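Local coordinates for protein taurine:2-oxoglutarate aminotransferase (Bifidobacterium kashiwanohense PV20-2, PDB 6JIX) that probably catalyses transfer of the amino group from taurine to 2-oxoglutarate, using pyridoxal 5'-phosphate as cofactor, at residues 41-44 with 48-51; 105-110 with 265-270; 141-146 with 156-161; 208-213 with 243-248. All coordinates share one frame; numbering follows the deposited sequence.

Interaction 1: residues 41-44 with 48-51; sequences FWDY and RYTD
The hydroxyl of Y49 gives its proton to D43, OH to OD2 at 2.8 Å, arriving almost in line with the C-O bond and with the carboxylate turned 72° from the phenol ring. D43 OD1 turns to the intervening loop and accepts from K47 N. Behind this bond the two backbones pair as the antiparallel arms of a β-hairpin, strands 40-43 and 48-51. F41 and Y49 form its hydrogen-bonded pair: Y49 N reaches F41 O at 2.9 Å and nearly straight (176°), while F41 N returns a bond to Y49 O at 3.1 Å. F41 CG sits between the backbone N and the carbonyl carbon (chi1 57°), which carries one face of the ring over Y49 CB, 3.9 Å from the centroid. The rings are near parallel but slid apart and barely overlap. D51 meets the F41 ring at its edge; its carboxylate is held by H63 and L55 N, and it lines a pocket for bound glutamate. In the non-hydrogen-bonded pair, the aliphatic CB and CG of R48 pack against the indole of W42 in van der Waals contact, R48 CB lying 3.3 Å from W42 NE1. Y86 and M82 of the second subunit pack on F41.

Interaction 2: residues 105-110 with 265-270; sequences DFYQRV and FAWQNF
Y107 and W267 meet through their side chains alone, the backbones far apart, with 13.5 Å between the nearest CA atoms, those of Y107 and F265. Y107 opens strand 107-113, an outermost strand, within this chain, of the large mixed sheet of this fold-type I aminotransferase, whereas W267 sits in a short 3-10 turn, 266-269, between strands 248-252 and 276-279. The two side chains come from opposite directions, and the phenol places its oxygen over one face of the indole, Y107 OH lying 3.6 Å from W267 CZ2. The ring planes are 51° apart, neither stacked nor edge-to-face. The hydroxyl's hydrogen bond goes to P274 O, consistent with holding it over the indole. F106 CD2 lies over the centre of one phenol face, and F277 packs against both rings, edge-to-face with Y107. A leucine in place of Y107 would probably leave P274 O without its hydroxyl partner and open a gap against the indole face. W267 CG, between its backbone N and carbonyl carbon (chi1 61°), carries the indole toward Y107, and Q268 CG rests on its other face. The glutamine folds back, Q268 OE1 accepting from F265 N at 2.8 Å.

Interaction 3: residues 141-146 with 156-161; sequences RSYHGS and DWRRFA. With PLP (pyridoxal-5'-phosphate), chain G.
The pyridoxal 5'-phosphate pocket draws part of its wall from the loop 141-146, and Y143 is where that wall is braced by 156-161. The guanidinium of R158 lies flat on one face of the Y143 ring, a cation-pi stack with centres 3.6 Å apart and planes at 17°. Backbone G145 N sits over the opposite face, so the ring is sandwiched, and its edge is turned to the cofactor, Y143 CE2 being 3.6 Å from PLP C4A. A bend at chi3 (-82°) folds the arginine back over the tyrosine and toward D156. There R158 NH2 bonds D156 OD1 at 3.1 Å as a salt bridge, on the syn side of the carboxylate and in the guanidinium plane, which would hold the group flat against the ring. D156 OD2 accepts from R158 N at 3.2 Å, capping the turn before the helix; OD1 is also held by N225. The segments are tied by one backbone bond, D156 N to S142 O at 3.1 Å. The loop 141-146 runs from strand 135-139 to helix 148-153, with S142 and H144 packed against strand 213-219, while D156 begins the type I turn that leads into the short helix 159-162.

Interaction 4: residues 208-213 with 243-248; sequences EGPDSV and DKYGIL
Y245, the last residue of helix 234-245, turns one face of its ring to P210 of the loop that follows helix 190-208. P210 CG stands over that face, 4.1 Å from the ring centroid and 24° off its normal, a CH-pi contact; nearer the base of the ring, P210 CB is 3.4 Å from Y245 CD1. The aliphatic part of K244 lies over the other face, through CG, and the hydroxyl is held by D202 and Q206 of helix 190-208. The Y245 carbonyl O accepts from a water, at 3.0 Å, that also donates to D211 OD1 at 2.9 Å, and it is further bonded by R133, which reaches V213 O as well. G246, with phi 77°, is the first residue to leave the helix, a backbone that favours glycine. I247 CG1 is anti to the carbonyl carbon (chi1 -65°), which directs this branch at V213; I247 CG1 lies 3.8 Å from V213 CB, and L205 touches both side chains. An alanine at I247 would probably open a gap beside V213 and L205. L248 begins strand 248-252, bonded through its backbone to A214 and I216 of parallel strand 213-219, so the contact closes one end of a beta-alpha-beta unit. The direct contacts are apolar, while the polar links between the segments run through one water and R133.

How the interactions relate
Interactions 2 and 3 are fully buried and interaction 1 largely so, whereas interaction 4 is partly buried at the periphery, about 26 Å from the chain's centre. Interactions 2, 3 and 4 gather round the large mixed sheet: 105-110 on a strand that is outermost within this chain, 141-146 just after strand 135-139, while segment 208-213 leads into strand 213-219. Interaction 1 belongs to a separate small sheet, about 48 Å between centres from interaction 4. Their chemistry differs accordingly: paired backbone in the hairpin, aromatic packing alone in interaction 2, charge and stacking beside the cofactor in interaction 3, and apolar packing with water in interaction 4. The first three also touch the second subunit.

Interaction 1: residues 41-44 with 48-51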
# COMPACT_ATOMS: atom_id res chain seq x y z
N PHE A 41 18.10 -16.13 -9.50
CA PHE A 41 18.72 -14.85 -9.22
C PHE A 41 20.13 -15.12 -8.71
O PHE A 41 20.48 -16.26 -8.38
CB PHE A 41 17.90 -13.99 -8.24
CG PHE A 41 17.60 -14.65 -6.93
CD1 PHE A 41 18.52 -14.60 -5.89
CD2 PHE A 41 16.38 -15.27 -6.71
CE1 PHE A 41 18.23 -15.18 -4.66
CE2 PHE A 41 16.09 -15.85 -5.49
CZ PHE A 41 17.02 -15.81 -4.46
N TRP A 42 20.97 -14.07 -8.73
CA TRP A 42 22.40 -14.21 -8.49
C TRP A 42 22.88 -13.20 -7.47
O TRP A 42 22.52 -12.02 -7.54
CB TRP A 42 23.20 -14.04 -9.80
CG TRP A 42 22.99 -15.15 -10.79
CD1 TRP A 42 23.78 -16.25 -10.99
CD2 TRP A 42 21.90 -15.27 -11.72
NE1 TRP A 42 23.25 -17.05 -11.97
CE2 TRP A 42 22.10 -16.47 -12.44
CE3 TRP A 42 20.79 -14.49 -12.02
CZ2 TRP A 42 21.23 -16.90 -13.44
CZ3 TRP A 42 19.92 -14.92 -13.01
CH2 TRP A 42 20.14 -16.11 -13.70
N ASP A 43 23.76 -13.64 -6.57
CA ASP A 43 24.44 -12.69 -5.69
C ASP A 43 25.64 -12.11 -6.44
O ASP A 43 25.93 -12.49 -7.58
CB ASP A 43 24.84 -13.36 -4.37
CG ASP A 43 25.78 -14.56 -4.55
OD1 ASP A 43 26.66 -14.49 -5.45
OD2 ASP A 43 25.66 -15.56 -3.79
N TYR A 44 26.37 -11.19 -5.80
CA TYR A 44 27.40 -10.49 -6.54
C TYR A 44 28.65 -11.34 -6.79
O TYR A 44 29.51 -10.93 -7.58
CB TYR A 44 27.77 -9.19 -5.83
CG TYR A 44 26.82 -8.04 -6.12
CD1 TYR A 44 25.62 -7.90 -5.43
CD2 TYR A 44 27.12 -7.08 -7.09
CE1 TYR A 44 24.76 -6.83 -5.68
CE2 TYR A 44 26.26 -6.02 -7.35
CZ TYR A 44 25.08 -5.89 -6.64
OH TYR A 44 24.22 -4.85 -6.89
N ARG A 48 24.30 -18.94 -8.09
CA ARG A 48 22.94 -18.93 -8.62
C ARG A 48 21.99 -19.59 -7.64
O ARG A 48 22.26 -20.70 -7.15
CB ARG A 48 22.90 -19.64 -9.97
CG ARG A 48 21.52 -19.89 -10.53
CD ARG A 48 21.59 -20.84 -11.70
NE ARG A 48 21.54 -22.23 -11.25
CZ ARG A 48 21.08 -23.23 -12.00
NH1 ARG A 48 20.65 -22.99 -13.22
NH2 ARG A 48 21.07 -24.46 -11.52
N TYR A 49 20.86 -18.93 -7.37
CA TYR A 49 19.81 -19.49 -6.53
C TYR A 49 18.61 -19.78 -7.41
O TYR A 49 18.18 -18.93 -8.19
CB TYR A 49 19.45 -18.52 -5.39
CG TYR A 49 20.67 -18.20 -4.55
CD1 TYR A 49 21.03 -19.01 -3.46
CD2 TYR A 49 21.52 -17.15 -4.89
CE1 TYR A 49 22.19 -18.75 -2.72
CE2 TYR A 49 22.68 -16.88 -4.16
CZ TYR A 49 23.01 -17.68 -3.08
OH TYR A 49 24.16 -17.39 -2.37
N THR A 50 18.05 -20.98 -7.27
CA THR A 50 16.83 -21.34 -7.98
C THR A 50 15.67 -20.93 -7.10
O THR A 50 15.54 -21.40 -5.96
CB THR A 50 16.79 -22.84 -8.29
OG1 THR A 50 18.09 -23.30 -8.68
CG2 THR A 50 15.81 -23.14 -9.42
N ASP A 51 14.80 -20.06 -7.63
CA ASP A 51 13.78 -19.41 -6.82
C ASP A 51 12.58 -20.36 -6.66
O ASP A 51 11.52 -20.20 -7.26
CB ASP A 51 13.38 -18.09 -7.45
CG ASP A 51 12.49 -17.26 -6.56
OD1 ASP A 51 12.36 -17.61 -5.36
OD2 ASP A 51 11.92 -16.26 -7.06

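Interaction 2: residues 105-110 with 265-270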
# COMPACT_ATOMS: atom_id res chain seq x y z
N ASP A 105 -20.47 -12.84 -15.63
CA ASP A 105 -21.88 -12.87 -15.29
C ASP A 105 -22.11 -12.60 -13.82
O ASP A 105 -23.24 -12.28 -13.44
CB ASP A 105 -22.51 -14.23 -15.66
CG ASP A 105 -22.35 -14.57 -17.14
OD1 ASP A 105 -22.40 -13.63 -17.98
OD2 ASP A 105 -22.15 -15.77 -17.45
N PHE A 106 -21.07 -12.70 -13.00
CA PHE A 106 -21.17 -12.42 -11.58
C PHE A 106 -20.47 -11.14 -11.15
O PHE A 106 -21.03 -10.36 -10.37
CB PHE A 106 -20.64 -13.61 -10.80
CG PHE A 106 -20.95 -13.53 -9.35
CD1 PHE A 106 -22.24 -13.73 -8.91
CD2 PHE A 106 -19.96 -13.22 -8.44
CE1 PHE A 106 -22.55 -13.64 -7.56
CE2 PHE A 106 -20.26 -13.13 -7.10
CZ PHE A 106 -21.56 -13.34 -6.66
N TYR A 107 -19.24 -10.89 -11.60
CA TYR A 107 -18.48 -9.73 -11.14
C TYR A 107 -18.62 -8.57 -12.12
O TYR A 107 -19.02 -8.74 -13.27
CB TYR A 107 -17.00 -10.08 -10.95
CG TYR A 107 -16.82 -11.21 -9.97
CD1 TYR A 107 -16.83 -10.98 -8.59
CD2 TYR A 107 -16.73 -12.53 -10.41
CE1 TYR A 107 -16.70 -12.03 -7.68
CE2 TYR A 107 -16.61 -13.58 -9.52
CZ TYR A 107 -16.60 -13.33 -8.16
OH TYR A 107 -16.48 -14.38 -7.30
N GLN A 108 -18.29 -7.38 -11.63
CA GLN A 108 -18.52 -6.16 -12.39
C GLN A 108 -17.32 -5.23 -12.40
O GLN A 108 -16.87 -4.81 -13.47
CB GLN A 108 -19.73 -5.41 -11.82
CG GLN A 108 -20.31 -4.39 -12.78
CD GLN A 108 -20.46 -4.95 -14.19
OE1 GLN A 108 -21.22 -5.89 -14.41
NE2 GLN A 108 -19.73 -4.37 -15.13
N ARG A 109 -16.77 -4.90 -11.24
CA ARG A 109 -15.75 -3.87 -11.17
C ARG A 109 -14.52 -4.38 -10.42
O ARG A 109 -14.56 -5.43 -9.77
CB ARG A 109 -16.30 -2.59 -10.50
CG ARG A 109 -17.59 -2.10 -11.10
CD ARG A 109 -18.07 -0.80 -10.43
NE ARG A 109 -19.17 -0.21 -11.19
CZ ARG A 109 -19.00 0.56 -12.26
NH1 ARG A 109 -17.78 0.84 -12.68
NH2 ARG A 109 -20.05 1.03 -12.92
N VAL A 110 -13.42 -3.64 -10.55
CA VAL A 110 -12.18 -3.91 -9.84
C VAL A 110 -11.72 -2.63 -9.14
O VAL A 110 -11.70 -1.55 -9.74
CB VAL A 110 -11.09 -4.44 -10.78
CG1 VAL A 110 -9.77 -4.52 -10.06
CG2 VAL A 110 -11.50 -5.79 -11.32
N PHE A 265 -7.89 -18.39 -10.35
CA PHE A 265 -8.03 -18.06 -8.94
C PHE A 265 -8.27 -19.34 -8.16
O PHE A 265 -8.99 -20.23 -8.62
CB PHE A 265 -9.16 -17.06 -8.72
CG PHE A 265 -8.96 -15.76 -9.45
CD1 PHE A 265 -7.87 -14.95 -9.16
CD2 PHE A 265 -9.85 -15.36 -10.44
CE1 PHE A 265 -7.66 -13.75 -9.85
CE2 PHE A 265 -9.65 -14.16 -11.14
CZ PHE A 265 -8.55 -13.36 -10.84
N ALA A 266 -7.65 -19.44 -6.98
CA ALA A 266 -7.78 -20.68 -6.22
C ALA A 266 -9.22 -20.95 -5.83
O ALA A 266 -9.65 -22.11 -5.83
CB ALA A 266 -6.88 -20.64 -4.97
N TRP A 267 -10.01 -19.91 -5.55
CA TRP A 267 -11.39 -20.21 -5.21
C TRP A 267 -12.10 -20.93 -6.36
O TRP A 267 -13.11 -21.60 -6.13
CB TRP A 267 -12.15 -18.94 -4.77
CG TRP A 267 -12.25 -17.86 -5.79
CD1 TRP A 267 -11.50 -16.72 -5.85
CD2 TRP A 267 -13.19 -17.78 -6.88
NE1 TRP A 267 -11.89 -15.94 -6.92
CE2 TRP A 267 -12.92 -16.57 -7.57
CE3 TRP A 267 -14.21 -18.61 -7.36
CZ2 TRP A 267 -13.65 -16.18 -8.70
CZ3 TRP A 267 -14.92 -18.22 -8.48
CH2 TRP A 267 -14.64 -17.02 -9.14
N GLN A 268 -11.54 -20.88 -7.57
CA GLN A 268 -12.13 -21.60 -8.69
C GLN A 268 -11.93 -23.12 -8.57
O GLN A 268 -12.47 -23.85 -9.41
CB GLN A 268 -11.55 -21.11 -10.01
CG GLN A 268 -12.22 -19.85 -10.54
CD GLN A 268 -11.32 -19.05 -11.48
OE1 GLN A 268 -10.13 -19.36 -11.62
NE2 GLN A 268 -11.88 -18.02 -12.12
N ASN A 269 -11.18 -23.60 -7.58
CA ASN A 269 -11.09 -25.04 -7.36
C ASN A 269 -12.25 -25.55 -6.53
O ASN A 269 -12.30 -26.76 -6.26
CB ASN A 269 -9.81 -25.40 -6.60
CG ASN A 269 -8.57 -25.14 -7.38
OD1 ASN A 269 -8.19 -25.94 -8.24
ND2 ASN A 269 -7.92 -24.02 -7.10
N PHE A 270 -13.20 -24.69 -6.20
CA PHE A 270 -14.28 -25.00 -5.28
C PHE A 270 -15.57 -24.51 -5.91
O PHE A 270 -15.57 -23.65 -6.80
CB PHE A 270 -14.12 -24.33 -3.90
CG PHE A 270 -12.80 -24.58 -3.21
CD1 PHE A 270 -12.52 -25.80 -2.61
CD2 PHE A 270 -11.87 -23.56 -3.08
CE1 PHE A 270 -11.31 -26.01 -1.94
CE2 PHE A 270 -10.66 -23.76 -2.41
CZ PHE A 270 -10.39 -24.99 -1.83

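Interaction 3: residues 141-146 with 156-161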
# COMPACT_ATOMS: atom_id res chain seq x y z
N ARG A 141 -5.79 -19.29 11.61
CA ARG A 141 -4.68 -19.74 10.76
C ARG A 141 -4.78 -19.00 9.43
O ARG A 141 -5.26 -19.53 8.41
CB ARG A 141 -4.73 -21.24 10.57
CG ARG A 141 -4.07 -22.07 11.65
CD ARG A 141 -4.60 -23.51 11.59
NE ARG A 141 -3.98 -24.40 12.56
CZ ARG A 141 -4.62 -25.37 13.20
NH1 ARG A 141 -5.90 -25.58 12.96
NH2 ARG A 141 -3.97 -26.14 14.07
N SER A 142 -4.29 -17.77 9.42
CA SER A 142 -4.41 -16.92 8.25
C SER A 142 -3.48 -15.72 8.39
O SER A 142 -3.12 -15.32 9.51
CB SER A 142 -5.86 -16.45 8.05
OG SER A 142 -6.17 -15.31 8.85
N TYR A 143 -3.09 -15.17 7.24
CA TYR A 143 -2.41 -13.88 7.17
C TYR A 143 -3.03 -13.05 6.06
O TYR A 143 -3.20 -13.54 4.93
CB TYR A 143 -0.90 -14.05 6.92
CG TYR A 143 -0.16 -12.73 6.88
CD1 TYR A 143 0.06 -11.99 8.04
CD2 TYR A 143 0.32 -12.20 5.67
CE1 TYR A 143 0.75 -10.78 8.02
CE2 TYR A 143 1.01 -10.99 5.63
CZ TYR A 143 1.22 -10.27 6.81
OH TYR A 143 1.90 -9.05 6.79
N HIS A 144 -3.36 -11.79 6.38
CA HIS A 144 -4.01 -10.88 5.44
C HIS A 144 -3.32 -9.53 5.29
O HIS A 144 -3.87 -8.65 4.62
CB HIS A 144 -5.46 -10.63 5.85
CG HIS A 144 -6.30 -11.87 5.85
ND1 HIS A 144 -6.72 -12.47 4.69
CD2 HIS A 144 -6.79 -12.62 6.87
CE1 HIS A 144 -7.45 -13.54 4.99
NE2 HIS A 144 -7.51 -13.64 6.31
N GLY A 145 -2.16 -9.32 5.91
CA GLY A 145 -1.45 -8.07 5.82
C GLY A 145 -1.08 -7.54 7.20
O GLY A 145 -1.50 -8.06 8.23
N SER A 146 -0.29 -6.47 7.19
CA SER A 146 0.32 -5.96 8.42
C SER A 146 -0.22 -4.61 8.86
O SER A 146 0.03 -4.20 10.00
CB SER A 146 1.84 -5.86 8.25
OG SER A 146 2.16 -5.37 6.97
N ASP A 156 -2.38 -15.11 12.47
CA ASP A 156 -1.11 -15.53 13.06
C ASP A 156 -0.54 -14.41 13.94
O ASP A 156 -1.00 -13.26 13.94
CB ASP A 156 -0.12 -16.02 11.99
CG ASP A 156 0.42 -14.90 11.07
OD1 ASP A 156 0.72 -15.21 9.89
OD2 ASP A 156 0.58 -13.74 11.52
N TRP A 157 0.49 -14.78 14.72
CA TRP A 157 0.96 -13.97 15.83
C TRP A 157 1.52 -12.62 15.41
O TRP A 157 1.77 -11.78 16.29
CB TRP A 157 2.01 -14.76 16.62
CG TRP A 157 3.13 -15.37 15.78
CD1 TRP A 157 3.23 -16.67 15.38
CD2 TRP A 157 4.30 -14.70 15.29
NE1 TRP A 157 4.38 -16.85 14.65
CE2 TRP A 157 5.06 -15.66 14.58
CE3 TRP A 157 4.78 -13.39 15.37
CZ2 TRP A 157 6.27 -15.35 13.96
CZ3 TRP A 157 5.98 -13.08 14.74
CH2 TRP A 157 6.71 -14.06 14.05
N ARG A 158 1.73 -12.37 14.12
CA ARG A 158 2.16 -11.04 13.70
C ARG A 158 1.12 -9.97 14.00
O ARG A 158 1.44 -8.77 13.93
CB ARG A 158 2.50 -11.06 12.21
CG ARG A 158 3.77 -11.87 11.89
CD ARG A 158 4.09 -11.82 10.43
NE ARG A 158 3.30 -12.79 9.69
CZ ARG A 158 3.45 -13.05 8.40
NH1 ARG A 158 4.35 -12.38 7.70
NH2 ARG A 158 2.70 -13.97 7.80
N ARG A 159 -0.12 -10.38 14.32
CA ARG A 159 -1.16 -9.47 14.77
C ARG A 159 -0.91 -8.91 16.18
O ARG A 159 -1.40 -7.82 16.50
CB ARG A 159 -2.51 -10.21 14.73
CG ARG A 159 -3.50 -9.81 15.81
CD ARG A 159 -4.89 -10.30 15.48
NE ARG A 159 -4.92 -11.75 15.46
CZ ARG A 159 -5.10 -12.50 16.54
NH1 ARG A 159 -5.28 -11.93 17.73
NH2 ARG A 159 -5.11 -13.83 16.45
N PHE A 160 -0.14 -9.62 17.03
CA PHE A 160 -0.01 -9.22 18.43
C PHE A 160 0.60 -7.82 18.54
O PHE A 160 0.18 -7.01 19.39
CB PHE A 160 0.83 -10.25 19.20
CG PHE A 160 0.26 -11.65 19.19
CD1 PHE A 160 -1.02 -11.90 18.67
CD2 PHE A 160 0.99 -12.71 19.69
CE1 PHE A 160 -1.54 -13.21 18.65
CE2 PHE A 160 0.48 -14.02 19.68
CZ PHE A 160 -0.79 -14.27 19.15
N ALA A 161 1.62 -7.53 17.72
CA ALA A 161 2.20 -6.19 17.72
C ALA A 161 1.17 -5.15 17.32
O ALA A 161 1.03 -4.12 17.98
CB ALA A 161 3.41 -6.13 16.79
N1 PLP G . -2.90 -11.99 1.98
C2 PLP G . -2.15 -13.08 1.82
C2A PLP G . -2.78 -14.43 1.59
C3 PLP G . -0.73 -12.98 1.87
O3 PLP G . 0.08 -14.09 1.71
C4 PLP G . -0.13 -11.76 2.07
C4A PLP G . 1.42 -11.70 2.11
O4A PLP G . 2.08 -12.68 2.45
C5 PLP G . -0.98 -10.62 2.23
C6 PLP G . -2.37 -10.77 2.17
C5A PLP G . -0.33 -9.21 2.46
O4P PLP G . 0.08 -8.77 1.20
P PLP G . 1.11 -7.53 1.07
O1P PLP G . 1.24 -7.11 -0.33
O2P PLP G . 0.59 -6.32 1.74
O3P PLP G . 2.58 -7.98 1.75

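Interaction 4: residues 208-213 with 243-248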
# COMPACT_ATOMS: atom_id res chain seq x y z
N GLU A 208 -22.47 -14.70 17.98
CA GLU A 208 -22.08 -13.32 17.72
C GLU A 208 -23.20 -12.50 17.10
O GLU A 208 -23.04 -11.28 16.96
CB GLU A 208 -20.85 -13.28 16.82
CG GLU A 208 -19.58 -13.80 17.45
CD GLU A 208 -19.06 -12.88 18.52
OE1 GLU A 208 -19.72 -11.83 18.73
OE2 GLU A 208 -18.00 -13.18 19.13
N GLY A 209 -24.33 -13.12 16.73
CA GLY A 209 -25.41 -12.45 16.04
C GLY A 209 -25.15 -12.37 14.54
O GLY A 209 -24.45 -11.46 14.06
N PRO A 210 -25.70 -13.32 13.78
CA PRO A 210 -25.39 -13.37 12.34
C PRO A 210 -25.77 -12.10 11.59
O PRO A 210 -25.13 -11.76 10.59
CB PRO A 210 -26.18 -14.59 11.84
CG PRO A 210 -26.33 -15.46 13.07
CD PRO A 210 -26.48 -14.49 14.22
N ASP A 211 -26.79 -11.38 12.07
CA ASP A 211 -27.19 -10.09 11.51
C ASP A 211 -26.14 -9.00 11.70
O ASP A 211 -26.29 -7.93 11.12
CB ASP A 211 -28.51 -9.62 12.13
CG ASP A 211 -29.72 -10.23 11.44
OD1 ASP A 211 -29.51 -11.04 10.50
OD2 ASP A 211 -30.87 -9.90 11.82
N SER A 212 -25.13 -9.23 12.54
CA SER A 212 -24.08 -8.24 12.76
C SER A 212 -22.77 -8.58 12.06
O SER A 212 -21.79 -7.84 12.23
CB SER A 212 -23.83 -8.08 14.26
OG SER A 212 -23.08 -9.18 14.75
N VAL A 213 -22.73 -9.65 11.28
CA VAL A 213 -21.51 -10.09 10.61
C VAL A 213 -21.58 -9.64 9.16
O VAL A 213 -22.41 -10.15 8.40
CB VAL A 213 -21.31 -11.60 10.68
CG1 VAL A 213 -20.05 -11.97 9.89
CG2 VAL A 213 -21.21 -12.07 12.11
N ASP A 243 -24.55 -17.40 2.67
CA ASP A 243 -25.81 -17.28 1.96
C ASP A 243 -26.98 -17.31 2.94
O ASP A 243 -27.90 -16.49 2.86
CB ASP A 243 -25.94 -18.41 0.94
CG ASP A 243 -25.01 -18.25 -0.25
OD1 ASP A 243 -24.39 -17.18 -0.44
OD2 ASP A 243 -24.90 -19.22 -1.02
N LYS A 244 -26.96 -18.26 3.87
CA LYS A 244 -28.02 -18.38 4.87
C LYS A 244 -28.20 -17.08 5.65
O LYS A 244 -29.32 -16.65 5.91
CB LYS A 244 -27.72 -19.54 5.82
CG LYS A 244 -28.82 -19.88 6.78
CD LYS A 244 -28.45 -21.11 7.61
CE LYS A 244 -29.32 -21.23 8.85
NZ LYS A 244 -29.56 -22.66 9.22
N TYR A 245 -27.09 -16.43 6.01
CA TYR A 245 -27.10 -15.34 6.98
C TYR A 245 -26.98 -13.95 6.36
O TYR A 245 -27.09 -12.96 7.09
CB TYR A 245 -25.98 -15.56 8.00
CG TYR A 245 -26.28 -16.74 8.90
CD1 TYR A 245 -27.47 -16.79 9.62
CD2 TYR A 245 -25.40 -17.80 9.02
CE1 TYR A 245 -27.75 -17.85 10.45
CE2 TYR A 245 -25.69 -18.87 9.85
CZ TYR A 245 -26.87 -18.89 10.55
OH TYR A 245 -27.18 -19.96 11.38
N GLY A 246 -26.79 -13.84 5.05
CA GLY A 246 -26.60 -12.56 4.43
C GLY A 246 -25.22 -11.96 4.62
O GLY A 246 -25.07 -10.74 4.55
N ILE A 247 -24.23 -12.79 4.92
CA ILE A 247 -22.85 -12.39 5.13
C ILE A 247 -22.12 -12.48 3.80
O ILE A 247 -22.23 -13.49 3.09
CB ILE A 247 -22.19 -13.30 6.17
CG1 ILE A 247 -22.83 -13.14 7.55
CG2 ILE A 247 -20.68 -13.14 6.18
CD1 ILE A 247 -22.68 -14.39 8.43
N LEU A 248 -21.33 -11.46 3.46
CA LEU A 248 -20.50 -11.54 2.27
C LEU A 248 -19.32 -12.45 2.52
O LEU A 248 -18.73 -12.46 3.61
CB LEU A 248 -20.01 -10.15 1.84
CG LEU A 248 -21.08 -9.08 1.61
CD1 LEU A 248 -20.45 -7.74 1.37
CD2 LEU A 248 -21.94 -9.47 0.45
O HOH W 1 -28.74 -13.71 9.52